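Local coordinates for LacI family transcription regulator (Bifidobacterium animalis subsp. lactis, PDB 4O5A), which probably controls transcription by binding operator DNA through a LacI-type helix-turn-helix and a small effector through a periplasmic-binding-protein-like core, at residues D230-P233 and E234-A237; Y255-D258 and V259-L262; L121-W124 and I125-N129. All coordinates share one frame; numbering follows the deposited sequence. Where two conformers were deposited one is given.

The chain reaches contact 3 first: residues 121-129 carry the last turns of helix 116-127 and its exit toward strand 132-135, in the subdomain built on the parallel sheet. Contact 1 (230-237) follows much later, in the subdomain of the mixed sheet, where a loop enters helix 233-245. Contact 2 (255-262) repeats that kind of helix start between strand 252-255 and helix 258-271. Each closes only a local turn; the three run in series, neither nested nor crossed. Contacts 1 and 2 touch, chiefly where the carbonyl of Y231 meets N257 and M260, and both reach the second subunit. Contact 3 lies apart, its centre about 37 Å from either of the other two centres.

Contact 1: residues D230-P233 and E234-A237; sequences DYTP and ESGA
T232 turns its hydroxyl forward to the first turn of helix 233-245, where OG1 accepts the backbone N of S235 at 3.1 Å. This is the N-cap. The hydroxyl can reach that N-H because OG1 sits between the backbone N and the carbonyl carbon (chi1 66°). OG1 also gives its proton to OD1 of D230, 2.8 Å away, on the syn lone pair of the carboxylate. The T232 backbone N meets the same D230 OD1 at 3.1 Å, coming in from above the carboxylate plane and completing an Asx turn.

S235 fits beside this pair. Its CB rests 3.1 Å from D230 OD1, while its OG, anti to the backbone N (chi1 -161°), swings round to the D230 backbone N, a weak bond of 3.4 Å. E234, bent at chi2, lies alongside the P233 ring, the two pointing the same way, with E234 OE1 3.4 Å from T232 CB. F288 of the second subunit packs on T232 and P233.

The T232 hydroxyl therefore works both as donor and as acceptor, which fixes its rotation, and two donors grip D230 OD1. With those donors and the helix start so near, the D230 carboxylate is probably stabilised in its charged form.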
# COMPACT_ATOMS: atom_id res chain seq x y z
N ASP A 230 -3.19 13.46 11.41
CA ASP A 230 -1.99 12.65 11.25
C ASP A 230 -2.17 11.52 10.24
O ASP A 230 -1.45 10.52 10.32
CB ASP A 230 -1.56 12.06 12.60
CG ASP A 230 -2.57 11.08 13.16
OD1 ASP A 230 -3.60 10.84 12.49
OD2 ASP A 230 -2.34 10.53 14.26
N TYR A 231 -3.15 11.66 9.35
CA TYR A 231 -3.39 10.73 8.24
C TYR A 231 -4.13 9.45 8.63
O TYR A 231 -4.49 8.66 7.75
CB TYR A 231 -2.10 10.36 7.49
CG TYR A 231 -1.59 11.41 6.53
CD1 TYR A 231 -2.46 12.06 5.67
CD2 TYR A 231 -0.24 11.74 6.47
CE1 TYR A 231 -2.00 13.01 4.78
CE2 TYR A 231 0.23 12.70 5.58
CZ TYR A 231 -0.67 13.33 4.73
OH TYR A 231 -0.25 14.28 3.83
N THR A 232 -4.40 9.26 9.92
CA THR A 232 -5.07 8.02 10.36
C THR A 232 -6.58 8.15 10.17
O THR A 232 -7.11 9.27 10.15
CB THR A 232 -4.80 7.70 11.83
OG1 THR A 232 -5.39 8.71 12.66
CG2 THR A 232 -3.30 7.62 12.09
N PRO A 233 -7.29 7.01 10.06
CA PRO A 233 -8.75 7.14 9.94
C PRO A 233 -9.38 7.69 11.22
O PRO A 233 -10.39 8.39 11.11
CB PRO A 233 -9.21 5.69 9.69
CG PRO A 233 -8.10 4.84 10.24
CD PRO A 233 -6.84 5.62 9.93
N GLU A 234 -8.80 7.41 12.38
CA GLU A 234 -9.35 7.97 13.63
C GLU A 234 -9.27 9.50 13.59
O GLU A 234 -10.20 10.20 13.99
CB GLU A 234 -8.64 7.41 14.86
CG GLU A 234 -8.79 5.90 15.08
CD GLU A 234 -7.82 5.06 14.24
OE1 GLU A 234 -6.94 5.61 13.54
OE2 GLU A 234 -7.93 3.81 14.30
N SER A 235 -8.15 10.01 13.09
CA SER A 235 -7.96 11.45 13.03
C SER A 235 -8.88 12.07 11.98
O SER A 235 -9.43 13.15 12.20
CB SER A 235 -6.50 11.77 12.72
OG SER A 235 -6.18 13.10 13.07
N GLY A 236 -9.06 11.38 10.86
CA GLY A 236 -9.95 11.88 9.82
C GLY A 236 -11.40 11.87 10.28
O GLY A 236 -12.18 12.78 9.96
N ALA A 237 -11.76 10.83 11.02
CA ALA A 237 -13.10 10.71 11.58
C ALA A 237 -13.40 11.83 12.57
O ALA A 237 -14.48 12.42 12.54
CB ALA A 237 -13.28 9.34 12.25

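Contact 2: residues Y255-D258 and V259-L262; sequences YDND and VMAL
Y255 lays one face of its ring against the backbone of helix 258-271, with A261 CA 3.7 Å from the ring centroid and 22° off the normal, a CH-pi contact. The carbonyl O of M260 sits over the same face nearer the rim, 3.4 Å from Y255 CE1, while M260 CB and A261 CB touch the CD1 and CD2 sides of the ring. The Y255 hydroxyl is hydrogen-bonded to OG1 of T240 on helix 233-245. With an alanine here, a gap is likely to open along the A261 backbone, and the T240 hydroxyl would probably lose this partner.

Strand 252-255 ends at this tyrosine and helix 258-271 leads on to strand 280-284, so the turn opens a beta-alpha-beta crossover of the periplasmic-binding-protein-like fold. N257 is the N-cap of the helix: chi1 of 72° folds its amide over the turn, and OD1 accepts M260 N at 2.9 Å, the donor tilted 29° from the amide carbonyl plane. The selenomethionine chain of M260 crosses that amide at about a right angle, its CG 3.1 Å from N257 OD1. The other end of the amide, ND2, donates to Y231 O. D258 divides its carboxylate: OD1 takes a weak, bent bond from V259 N at 2.7 Å, and OD2 bonds to S287 OG.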
# COMPACT_ATOMS: atom_id res chain seq x y z
N TYR A 255 -10.22 15.63 1.46
CA TYR A 255 -9.29 14.96 2.36
C TYR A 255 -7.94 14.72 1.71
O TYR A 255 -7.87 14.32 0.55
CB TYR A 255 -9.85 13.60 2.76
CG TYR A 255 -11.13 13.70 3.55
CD1 TYR A 255 -11.11 13.62 4.93
CD2 TYR A 255 -12.34 13.87 2.91
CE1 TYR A 255 -12.30 13.72 5.68
CE2 TYR A 255 -13.54 13.96 3.63
CZ TYR A 255 -13.50 13.89 5.00
OH TYR A 255 -14.68 13.99 5.70
N ASP A 256 -6.86 14.89 2.49
CA ASP A 256 -5.51 14.72 1.95
C ASP A 256 -5.12 13.26 1.68
O ASP A 256 -4.09 13.01 1.07
CB ASP A 256 -4.47 15.39 2.87
CG ASP A 256 -4.22 16.85 2.50
OD1 ASP A 256 -5.09 17.46 1.85
OD2 ASP A 256 -3.16 17.39 2.89
N ASN A 257 -5.93 12.30 2.10
CA ASN A 257 -5.70 10.93 1.64
C ASN A 257 -6.97 10.11 1.53
O ASN A 257 -8.03 10.53 2.00
CB ASN A 257 -4.63 10.19 2.46
CG ASN A 257 -5.08 9.82 3.87
OD1 ASN A 257 -6.25 9.95 4.22
ND2 ASN A 257 -4.14 9.35 4.68
N ASP A 258 -6.85 8.95 0.91
CA ASP A 258 -8.01 8.10 0.69
C ASP A 258 -8.65 7.53 1.96
O ASP A 258 -9.87 7.51 2.08
CB ASP A 258 -7.68 6.97 -0.31
CG ASP A 258 -6.45 6.14 0.09
OD1 ASP A 258 -5.84 6.35 1.17
OD2 ASP A 258 -6.08 5.26 -0.71
N VAL A 259 -7.83 7.07 2.90
CA VAL A 259 -8.35 6.45 4.13
C VAL A 259 -9.17 7.44 4.95
O VAL A 259 -10.19 7.09 5.55
CB VAL A 259 -7.21 5.86 5.00
CG1 VAL A 259 -6.59 4.67 4.32
CG2 VAL A 259 -6.16 6.89 5.29
N MSE A 260 -8.74 8.70 4.98
CA MSE A 260 -9.52 9.69 5.73
C MSE A 260 -10.82 10.07 5.01
O MSE A 260 -11.83 10.34 5.67
CB MSE A 260 -8.70 10.94 6.08
CG MSE A 260 -7.53 10.61 7.00
SE MSE A 260 -6.79 12.20 7.86
CE MSE A 260 -6.19 13.13 6.29
N ALA A 261 -10.80 10.09 3.68
CA ALA A 261 -12.02 10.35 2.91
C ALA A 261 -13.04 9.25 3.19
O ALA A 261 -14.23 9.53 3.41
CB ALA A 261 -11.73 10.48 1.39
N LEU A 262 -12.58 8.01 3.20
CA LEU A 262 -13.47 6.90 3.54
C LEU A 262 -13.98 7.00 4.98
O LEU A 262 -15.18 6.83 5.23
CB LEU A 262 -12.75 5.55 3.32
CG LEU A 262 -13.59 4.33 3.70
CD1 LEU A 262 -14.80 4.25 2.78
CD2 LEU A 262 -12.74 3.08 3.55

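Contact 3: residues L121-W124 and I125-N129; sequences LEDW and IATGN
D123 O is gripped twice by T127, by the backbone N at 3.0 Å and by OG1 at 2.9 Å, and the two donors arrive from opposite faces of the carbonyl plane. Helix 116-127 ends at T127, and its last turn closes in a Schellman motif. N129 N reaches back to W124 O at 3.1 Å, lying in the carbonyl plane on a lone pair, while G128, with its positive phi of 62°, turns the chain out of the helix. The inner bond of the motif, from G128 N to I125 O, is weak at 3.4 Å; G128 N also makes a weak, strongly bent bond to W124 O.

The second grip on D123 O depends on the rotation of T127: at chi1 64° the hydroxyl turns back along the helix, and CG2 comes to the side of the D123 carboxylate, 4.0 Å from OD1. Two residues earlier in the helix, I125 N bonds to L121 O, and I125 CG1 passes close by the same oxygen, at 3.1 Å. L121 and I125 both turn their side chains to L147 of helix 143-149. W124 packs inward on L107 and R109 of strand 105-111 and on L133 of strand 132-135, so this helix end is seated on the parallel sheet of its subdomain.

The new direction taken at G128 brings N129 back beside the indole. N129 O bonds to R70 NE. The N129 side chain crosses W124 obliquely, the amide and ring planes 42° apart, with N129 ND2 4.0 Å from W124 NE1 and N129 CB at the same distance from W124 CD1.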
# COMPACT_ATOMS: atom_id res chain seq x y z
N LEU A 121 22.92 8.49 3.71
CA LEU A 121 23.25 9.15 2.46
C LEU A 121 24.72 9.53 2.43
O LEU A 121 25.39 9.39 1.41
CB LEU A 121 22.39 10.40 2.29
CG LEU A 121 20.89 10.18 2.07
CD1 LEU A 121 20.16 11.51 1.91
CD2 LEU A 121 20.65 9.28 0.86
N GLU A 122 25.23 10.01 3.56
CA GLU A 122 26.64 10.38 3.65
C GLU A 122 27.53 9.17 3.44
O GLU A 122 28.59 9.27 2.83
CB GLU A 122 26.93 11.06 5.00
CG GLU A 122 26.32 12.46 5.10
CD GLU A 122 26.41 13.06 6.50
OE1 GLU A 122 26.46 12.28 7.48
OE2 GLU A 122 26.41 14.30 6.62
N ASP A 123 27.08 8.01 3.91
CA ASP A 123 27.84 6.78 3.75
C ASP A 123 27.88 6.37 2.29
O ASP A 123 28.93 6.01 1.76
CB ASP A 123 27.24 5.66 4.61
CG ASP A 123 27.87 4.31 4.34
OD1 ASP A 123 29.02 4.08 4.78
OD2 ASP A 123 27.21 3.47 3.69
N TRP A 124 26.72 6.46 1.63
CA TRP A 124 26.61 6.10 0.22
C TRP A 124 27.48 7.00 -0.63
O TRP A 124 28.14 6.54 -1.56
CB TRP A 124 25.15 6.20 -0.22
CG TRP A 124 24.36 4.98 0.12
CD1 TRP A 124 24.84 3.80 0.62
CD2 TRP A 124 22.94 4.82 -0.01
NE1 TRP A 124 23.80 2.91 0.80
CE2 TRP A 124 22.63 3.51 0.42
CE3 TRP A 124 21.91 5.65 -0.45
CZ2 TRP A 124 21.32 3.02 0.42
CZ3 TRP A 124 20.61 5.16 -0.44
CH2 TRP A 124 20.33 3.85 -0.01
N ILE A 125 27.51 8.28 -0.29
CA ILE A 125 28.31 9.25 -1.02
C ILE A 125 29.79 8.98 -0.83
O ILE A 125 30.57 9.02 -1.79
CB ILE A 125 27.97 10.69 -0.58
CG1 ILE A 125 26.54 11.05 -1.00
CG2 ILE A 125 28.96 11.68 -1.16
CD1 ILE A 125 26.04 12.37 -0.43
N ALA A 126 30.19 8.72 0.41
CA ALA A 126 31.60 8.52 0.74
C ALA A 126 32.18 7.26 0.11
O ALA A 126 33.36 7.20 -0.22
CB ALA A 126 31.79 8.49 2.25
N THR A 127 31.33 6.25 -0.06
CA THR A 127 31.78 4.97 -0.59
C THR A 127 31.46 4.81 -2.08
O THR A 127 31.94 3.88 -2.72
CB THR A 127 31.16 3.80 0.20
OG1 THR A 127 29.74 3.80 0.04
CG2 THR A 127 31.49 3.92 1.68
N GLY A 128 30.65 5.72 -2.63
CA GLY A 128 30.22 5.61 -4.01
C GLY A 128 29.42 4.34 -4.26
O GLY A 128 29.53 3.71 -5.32
N ASN A 129 28.61 3.97 -3.28
CA ASN A 129 27.94 2.67 -3.30
C ASN A 129 26.72 2.62 -4.21
O ASN A 129 26.18 1.54 -4.47
CB ASN A 129 27.55 2.25 -1.88
CG ASN A 129 27.30 0.76 -1.78
OD1 ASN A 129 28.10 -0.04 -2.26
ND2 ASN A 129 26.18 0.38 -1.17